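Local coordinates for protein mitomycin biosynthesis 6-O-methyltransferase (Streptomyces lavendulae, PDB 3GWZ) that transfers the methyl group of S-adenosyl-L-methionine to 6-demethylmitomycins A and B, forming the quinone methoxy group of the mitomycins, at residues S201-A206 / P225-T230; A219-F224 / A251-I256. All coordinates share one frame; numbering follows the deposited sequence.

Contact 1 (S201-A206 / P225-T230); sequences SGAATA and PGLRGT
Ala203 and Leu227 meet where two neighbouring strands of the methyltransferase sheet are about to begin, and the pairing that follows is a worked example of how parallel strands pair in register. The CB of Ala203 packs on CD1 of Leu227 at 3.9 Å, and that leucine methyl, CD1, also lies beside the carbonyl oxygens of Ala203 and Ala204. Leu227 reaches across because its CG stands opposite the backbone N (chi1 -172°), which carries both methyls toward the other strand. At Ala204 the backbone bonding starts: its carbonyl oxygen accepts from Arg228 N at 3.0 Å in a fairly straight bond.

Thr205 is paired with Arg228, and their side chains run side by side on one face of the sheet. The contact is made by the methyl rather than the hydroxyl: CG2 of Thr205 sits over the centre of the Arg228 guanidinium, 3.3 Å from CZ. The arginine chain runs extended from CG to NE beside Thr205, and a near-perpendicular chi4 (-85°) turns a guanidinium face to the methyl. Thr205 OG1 is hydrogen-bonded to the backbone N of Asp270.

Ala206, paired with Gly229, turns to the face opposite Thr205, and its CB touches CD2 of Leu227 at 4.0 Å. Its backbone is gripped in both directions: N donates to Arg228 O at 2.9 Å, and O accepts from Thr230 N, also at 2.9 Å. A water donates a further bond to Ala206 O, and the same water lies 2.7 Å from Thr230 OG1.

The two strands belong to a right-handed beta-alpha-beta crossover of the Rossmann-like fold of class I methyltransferases, connected through helix 215-223, on whose Val220 and Leu221 the side chain of Leu227 rests. Strand 271-275 flanks 205-209 on its other side, while 254-258 borders 228-233.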
ATOM      1  N   SER A 201      15.345  33.937  -3.847  1.00 27.16           N
ATOM      2  CA  SER A 201      16.187  34.089  -5.043  1.00 28.76           C
ATOM      3  C   SER A 201      17.488  34.861  -4.806  1.00 29.78           C
ATOM      4  O   SER A 201      18.445  34.735  -5.573  1.00 34.56           O
ATOM      5  CB  SER A 201      15.400  34.733  -6.189  1.00 30.61           C
ATOM      6  OG  SER A 201      15.011  36.052  -5.847  1.00 33.36           O
ATOM      7  N   GLY A 202      17.527  35.661  -3.749  1.00 28.63           N
ATOM      8  CA  GLY A 202      18.706  36.459  -3.464  1.00 35.98           C
ATOM      9  C   GLY A 202      19.738  35.738  -2.619  1.00 37.60           C
ATOM     10  O   GLY A 202      20.852  36.225  -2.440  1.00 37.00           O
ATOM     11  N   ALA A 203      19.375  34.573  -2.097  1.00 28.53           N
ATOM     12  CA  ALA A 203      20.258  33.867  -1.177  1.00 25.91           C
ATOM     13  C   ALA A 203      21.139  32.860  -1.896  1.00 24.18           C
ATOM     14  O   ALA A 203      20.678  32.134  -2.779  1.00 23.99           O
ATOM     15  CB  ALA A 203      19.446  33.176  -0.079  1.00 27.92           C
ATOM     16  N   ALA A 204      22.410  32.819  -1.510  1.00 17.94           N
ATOM     17  CA  ALA A 204      23.310  31.783  -1.991  1.00 24.84           C
ATOM     18  C   ALA A 204      23.360  30.594  -1.028  1.00 19.14           C
ATOM     19  O   ALA A 204      23.504  29.450  -1.453  1.00 19.96           O
ATOM     20  CB  ALA A 204      24.706  32.351  -2.220  1.00 28.00           C
ATOM     21  N   THR A 205      23.231  30.866   0.271  1.00 20.08           N
ATOM     22  CA  THR A 205      23.303  29.812   1.280  1.00 20.58           C
ATOM     23  C   THR A 205      22.155  29.894   2.270  1.00 21.15           C
ATOM     24  O   THR A 205      21.736  30.982   2.661  1.00 17.29           O
ATOM     25  CB  THR A 205      24.596  29.887   2.095  1.00 20.63           C
ATOM     26  OG1 THR A 205      24.713  31.196   2.662  1.00 20.53           O
ATOM     27  CG2 THR A 205      25.827  29.586   1.212  1.00 23.60           C
ATOM     28  N   ALA A 206      21.672  28.725   2.684  1.00 20.46           N
ATOM     29  CA  ALA A 206      20.601  28.618   3.675  1.00 17.69           C
ATOM     30  C   ALA A 206      20.966  27.574   4.734  1.00 17.65           C
ATOM     31  O   ALA A 206      21.635  26.576   4.445  1.00 16.24           O
ATOM     32  CB  ALA A 206      19.306  28.238   2.994  1.00 16.33           C
ATOM     33  N   PRO A 225      17.155  26.681  -7.503  1.00 27.04           N
ATOM     34  CA  PRO A 225      18.290  25.901  -8.013  1.00 26.57           C
ATOM     35  C   PRO A 225      19.683  26.450  -7.691  1.00 25.96           C
ATOM     36  O   PRO A 225      20.625  25.661  -7.634  1.00 30.83           O
ATOM     37  CB  PRO A 225      18.062  25.896  -9.531  1.00 27.80           C
ATOM     38  CG  PRO A 225      16.595  26.100  -9.692  1.00 36.87           C
ATOM     39  CD  PRO A 225      16.184  27.004  -8.565  1.00 26.56           C
ATOM     40  N   GLY A 226      19.831  27.757  -7.499  1.00 27.28           N
ATOM     41  CA  GLY A 226      21.149  28.301  -7.200  1.00 23.76           C
ATOM     42  C   GLY A 226      21.533  28.191  -5.731  1.00 25.61           C
ATOM     43  O   GLY A 226      22.677  28.432  -5.346  1.00 29.64           O
ATOM     44  N   LEU A 227      20.573  27.812  -4.901  1.00 20.25           N
ATOM     45  CA  LEU A 227      20.772  27.806  -3.456  1.00 18.90           C
ATOM     46  C   LEU A 227      21.530  26.569  -2.976  1.00 19.12           C
ATOM     47  O   LEU A 227      21.371  25.483  -3.534  1.00 19.38           O
ATOM     48  CB  LEU A 227      19.408  27.879  -2.759  1.00 18.05           C
ATOM     49  CG  LEU A 227      19.406  28.084  -1.246  1.00 20.40           C
ATOM     50  CD1 LEU A 227      19.999  29.436  -0.876  1.00 20.80           C
ATOM     51  CD2 LEU A 227      17.983  27.959  -0.719  1.00 23.11           C
ATOM     52  N   ARG A 228      22.360  26.730  -1.948  1.00 15.80           N
ATOM     53  CA  ARG A 228      22.917  25.568  -1.272  1.00 20.06           C
ATOM     54  C   ARG A 228      22.587  25.642   0.212  1.00 21.27           C
ATOM     55  O   ARG A 228      22.371  26.723   0.754  1.00 17.51           O
ATOM     56  CB  ARG A 228      24.421  25.429  -1.508  1.00 27.67           C
ATOM     57  CG  ARG A 228      25.297  26.231  -0.583  1.00 29.91           C
ATOM     58  CD  ARG A 228      26.754  25.806  -0.748  1.00 47.20           C
ATOM     59  NE  ARG A 228      27.657  26.625   0.055  1.00 40.83           N
ATOM     60  CZ  ARG A 228      28.157  27.791  -0.345  1.00 54.60           C
ATOM     61  NH1 ARG A 228      27.839  28.276  -1.541  1.00 51.05           N
ATOM     62  NH2 ARG A 228      28.971  28.475   0.448  1.00 48.84           N
ATOM     63  N   GLY A 229      22.541  24.494   0.870  1.00 17.67           N
ATOM     64  CA  GLY A 229      22.020  24.463   2.224  1.00 20.76           C
ATOM     65  C   GLY A 229      22.814  23.635   3.201  1.00 19.72           C
ATOM     66  O   GLY A 229      23.684  22.850   2.816  1.00 18.45           O
ATOM     67  N   THR A 230      22.513  23.830   4.482  1.00 16.01           N
ATOM     68  CA  THR A 230      23.050  22.996   5.535  1.00 16.89           C
ATOM     69  C   THR A 230      21.902  22.637   6.451  1.00 16.52           C
ATOM     70  O   THR A 230      21.143  23.510   6.868  1.00 18.71           O
ATOM     71  CB  THR A 230      24.119  23.738   6.360  1.00 24.32           C
ATOM     72  OG1 THR A 230      25.176  24.164   5.498  1.00 25.52           O
ATOM     73  CG2 THR A 230      24.680  22.827   7.443  1.00 20.80           C
TER
HETATM   74  O   HOH W   1      24.607  26.357   3.968  1.00 24.65           O

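Contact 2 (A219-F224 / A251-I256); sequences AVLDAF and ADRCEI. With CA (calcium ion), chain E.
The carbonyl oxygen of Leu221, near the end of helix 215-223, is gripped by two nitrogens of Arg253, with NH2 at 3.0 Å and NH1 at 3.1 Å. The guanidinium comes end-on, yet neither bond is ideal: NH2 is tilted from the carbonyl plane, and NH1 stands 69° above it. Phe224 N, just past the last helical residue, donates to the same oxygen at 3.2 Å. Arg253 NH2 also approaches Phe224 O, at 2.9 Å, in a weak, bent bond, and its strongest partner is Leu227 O beyond the helix. A positive group at the carbonyl end of a helix would be expected to interact favourably with its dipole.

In the Rossmann-like fold of this methyltransferase, the arrangement ties a helix on one face of the sheet to the entry of its edge strand 254-258. Arg253 bends at chi3 (64°), turning its flat end toward the helix terminus. CB of Leu221 lies over one guanidinium face, nearer its edge than its centre, and the leucine and arginine pass alongside with their ends pointing opposite ways.

Farther along, CD1 of Leu221 packs on CB of Cys254 at 3.8 Å, an apolar touch beside the polar grip. Next to Arg253 in the chain, Asp252 OD2 binds a calcium ion at a rather long 2.9 Å together with two waters, and Asp107 of the second subunit also binds this ion.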
ATOM      1  N   ALA A 219      12.426  21.121  -0.211  1.00 16.58           N
ATOM      2  CA  ALA A 219      11.468  21.910  -0.983  1.00 18.03           C
ATOM      3  C   ALA A 219      12.069  23.238  -1.444  1.00 18.54           C
ATOM      4  O   ALA A 219      11.914  23.637  -2.601  1.00 21.25           O
ATOM      5  CB  ALA A 219      10.217  22.158  -0.166  1.00 14.96           C
ATOM      6  N   VAL A 220      12.749  23.920  -0.531  1.00 14.13           N
ATOM      7  CA  VAL A 220      13.384  25.194  -0.847  1.00 16.51           C
ATOM      8  C   VAL A 220      14.516  25.026  -1.874  1.00 19.82           C
ATOM      9  O   VAL A 220      14.631  25.820  -2.806  1.00 18.05           O
ATOM     10  CB  VAL A 220      13.885  25.920   0.430  1.00 19.86           C
ATOM     11  CG1 VAL A 220      14.645  27.192   0.072  1.00 17.61           C
ATOM     12  CG2 VAL A 220      12.712  26.257   1.329  1.00 16.61           C
ATOM     13  N   LEU A 221      15.330  23.986  -1.717  1.00 17.04           N
ATOM     14  CA  LEU A 221      16.398  23.724  -2.672  1.00 16.98           C
ATOM     15  C   LEU A 221      15.825  23.406  -4.052  1.00 21.07           C
ATOM     16  O   LEU A 221      16.295  23.934  -5.059  1.00 21.01           O
ATOM     17  CB  LEU A 221      17.315  22.595  -2.197  1.00 14.64           C
ATOM     18  CG  LEU A 221      18.133  22.883  -0.933  1.00 18.35           C
ATOM     19  CD1 LEU A 221      18.862  21.640  -0.494  1.00 20.32           C
ATOM     20  CD2 LEU A 221      19.117  24.045  -1.149  1.00 18.78           C
ATOM     21  N   ASP A 222      14.806  22.554  -4.101  1.00 17.02           N
ATOM     22  CA  ASP A 222      14.178  22.225  -5.377  1.00 20.40           C
ATOM     23  C   ASP A 222      13.683  23.492  -6.070  1.00 24.84           C
ATOM     24  O   ASP A 222      13.839  23.650  -7.281  1.00 24.08           O
ATOM     25  CB  ASP A 222      13.013  21.248  -5.184  1.00 22.60           C
ATOM     26  CG  ASP A 222      13.474  19.821  -4.961  1.00 24.80           C
ATOM     27  OD1 ASP A 222      14.633  19.505  -5.298  1.00 26.13           O
ATOM     28  OD2 ASP A 222      12.674  19.014  -4.444  1.00 27.51           O
ATOM     29  N   ALA A 223      13.103  24.401  -5.292  1.00 18.43           N
ATOM     30  CA  ALA A 223      12.451  25.582  -5.846  1.00 19.43           C
ATOM     31  C   ALA A 223      13.428  26.677  -6.240  1.00 24.88           C
ATOM     32  O   ALA A 223      13.094  27.552  -7.041  1.00 20.63           O
ATOM     33  CB  ALA A 223      11.428  26.133  -4.863  1.00 22.03           C
ATOM     34  N   PHE A 224      14.621  26.643  -5.659  1.00 21.57           N
ATOM     35  CA  PHE A 224      15.624  27.678  -5.897  1.00 22.81           C
ATOM     36  C   PHE A 224      16.968  27.050  -6.225  1.00 23.44           C
ATOM     37  O   PHE A 224      17.823  26.906  -5.355  1.00 23.82           O
ATOM     38  CB  PHE A 224      15.732  28.617  -4.692  1.00 23.29           C
ATOM     39  CG  PHE A 224      14.493  29.426  -4.460  1.00 21.27           C
ATOM     40  CD1 PHE A 224      14.332  30.662  -5.072  1.00 22.70           C
ATOM     41  CD2 PHE A 224      13.465  28.931  -3.671  1.00 18.71           C
ATOM     42  CE1 PHE A 224      13.181  31.402  -4.881  1.00 26.49           C
ATOM     43  CE2 PHE A 224      12.301  29.668  -3.475  1.00 24.36           C
ATOM     44  CZ  PHE A 224      12.158  30.905  -4.080  1.00 27.41           C
ATOM     45  N   ALA A 251      22.016  15.563  -2.231  1.00 19.94           N
ATOM     46  CA  ALA A 251      23.191  15.405  -1.374  1.00 21.37           C
ATOM     47  C   ALA A 251      24.342  16.334  -1.749  1.00 21.59           C
ATOM     48  O   ALA A 251      25.108  16.749  -0.883  1.00 20.86           O
ATOM     49  CB  ALA A 251      23.663  13.957  -1.360  1.00 22.15           C
ATOM     50  N   ASP A 252      24.488  16.661  -3.026  1.00 21.26           N
ATOM     51  CA  ASP A 252      25.573  17.568  -3.407  1.00 22.17           C
ATOM     52  C   ASP A 252      25.207  19.045  -3.220  1.00 28.66           C
ATOM     53  O   ASP A 252      26.016  19.930  -3.497  1.00 23.80           O
ATOM     54  CB  ASP A 252      26.063  17.296  -4.837  1.00 25.18           C
ATOM     55  CG  ASP A 252      24.991  17.533  -5.881  1.00 35.74           C
ATOM     56  OD1 ASP A 252      23.833  17.824  -5.505  1.00 37.03           O
ATOM     57  OD2 ASP A 252      25.308  17.416  -7.087  1.00 44.11           O
ATOM     58  N   ARG A 253      23.993  19.315  -2.744  1.00 21.36           N
ATOM     59  CA  ARG A 253      23.570  20.699  -2.526  1.00 22.76           C
ATOM     60  C   ARG A 253      23.260  20.997  -1.059  1.00 23.07           C
ATOM     61  O   ARG A 253      22.992  22.140  -0.693  1.00 22.15           O
ATOM     62  CB  ARG A 253      22.357  21.049  -3.389  1.00 22.04           C
ATOM     63  CG  ARG A 253      22.672  21.196  -4.875  1.00 23.00           C
ATOM     64  CD  ARG A 253      21.424  21.548  -5.663  1.00 17.77           C
ATOM     65  NE  ARG A 253      20.890  22.851  -5.277  1.00 21.09           N
ATOM     66  CZ  ARG A 253      19.627  23.211  -5.458  1.00 17.56           C
ATOM     67  NH1 ARG A 253      18.770  22.357  -6.014  1.00 19.19           N
ATOM     68  NH2 ARG A 253      19.218  24.418  -5.077  1.00 19.80           N
ATOM     69  N   CYS A 254      23.284  19.973  -0.221  1.00 19.96           N
ATOM     70  CA  CYS A 254      22.980  20.184   1.192  1.00 22.57           C
ATOM     71  C   CYS A 254      23.955  19.433   2.085  1.00 20.76           C
ATOM     72  O   CYS A 254      24.035  18.211   2.051  1.00 25.87           O
ATOM     73  CB  CYS A 254      21.537  19.780   1.510  1.00 22.62           C
ATOM     74  SG  CYS A 254      20.933  20.367   3.147  1.00 22.33           S
ATOM     75  N   GLU A 255      24.700  20.181   2.879  1.00 17.60           N
ATOM     76  CA  GLU A 255      25.564  19.589   3.880  1.00 15.52           C
ATOM     77  C   GLU A 255      24.720  19.170   5.084  1.00 16.68           C
ATOM     78  O   GLU A 255      23.814  19.894   5.490  1.00 18.01           O
ATOM     79  CB  GLU A 255      26.615  20.607   4.317  1.00 21.69           C
ATOM     80  CG  GLU A 255      27.371  20.204   5.574  1.00 31.13           C
ATOM     81  CD  GLU A 255      28.374  21.258   6.000  1.00 49.54           C
ATOM     82  OE1 GLU A 255      28.621  21.393   7.220  1.00 52.56           O
ATOM     83  OE2 GLU A 255      28.906  21.958   5.107  1.00 54.90           O
ATOM     84  N   ILE A 256      25.028  18.002   5.638  1.00 18.84           N
ATOM     85  CA  ILE A 256      24.404  17.517   6.867  1.00 17.70           C
ATOM     86  C   ILE A 256      25.313  17.788   8.066  1.00 21.56           C
ATOM     87  O   ILE A 256      26.459  17.350   8.099  1.00 21.86           O
ATOM     88  CB  ILE A 256      24.185  15.997   6.813  1.00 19.74           C
ATOM     89  CG1 ILE A 256      23.366  15.593   5.577  1.00 19.55           C
ATOM     90  CG2 ILE A 256      23.551  15.509   8.106  1.00 21.74           C
ATOM     91  CD1 ILE A 256      22.002  16.245   5.492  1.00 19.37           C
TER
HETATM   92 CA    CA E 350      22.927  18.475  -8.244  1.00 36.85          CA
HETATM   93  O   HOH W   2      21.097  18.604  -6.416  1.00 30.49           O
HETATM   94  O   HOH W   3      24.248  20.679  -8.077  1.00 32.56           O

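How the contacts relate
Both contacts gather round strand 228-233, and neither is wholly core: each combines buried residues with exposed ones. Contact 1, the larger at 348 Å² buried against 210 Å², holds two adjacent parallel strands through regular backbone bonds. Contact 2 joins a helix end to the start of the edge strand, where an arginine side chain supplies the polar bonds to backbone carbonyls, with Leu221 supplying the apolar part. The segments alternate along the chain and the contacts touch directly: the arginine of contact 2 also reaches the loop before strand 228-233, and a probable hydrogen bond from Glu255 N to Gly229 O continues the sheet to the edge strand.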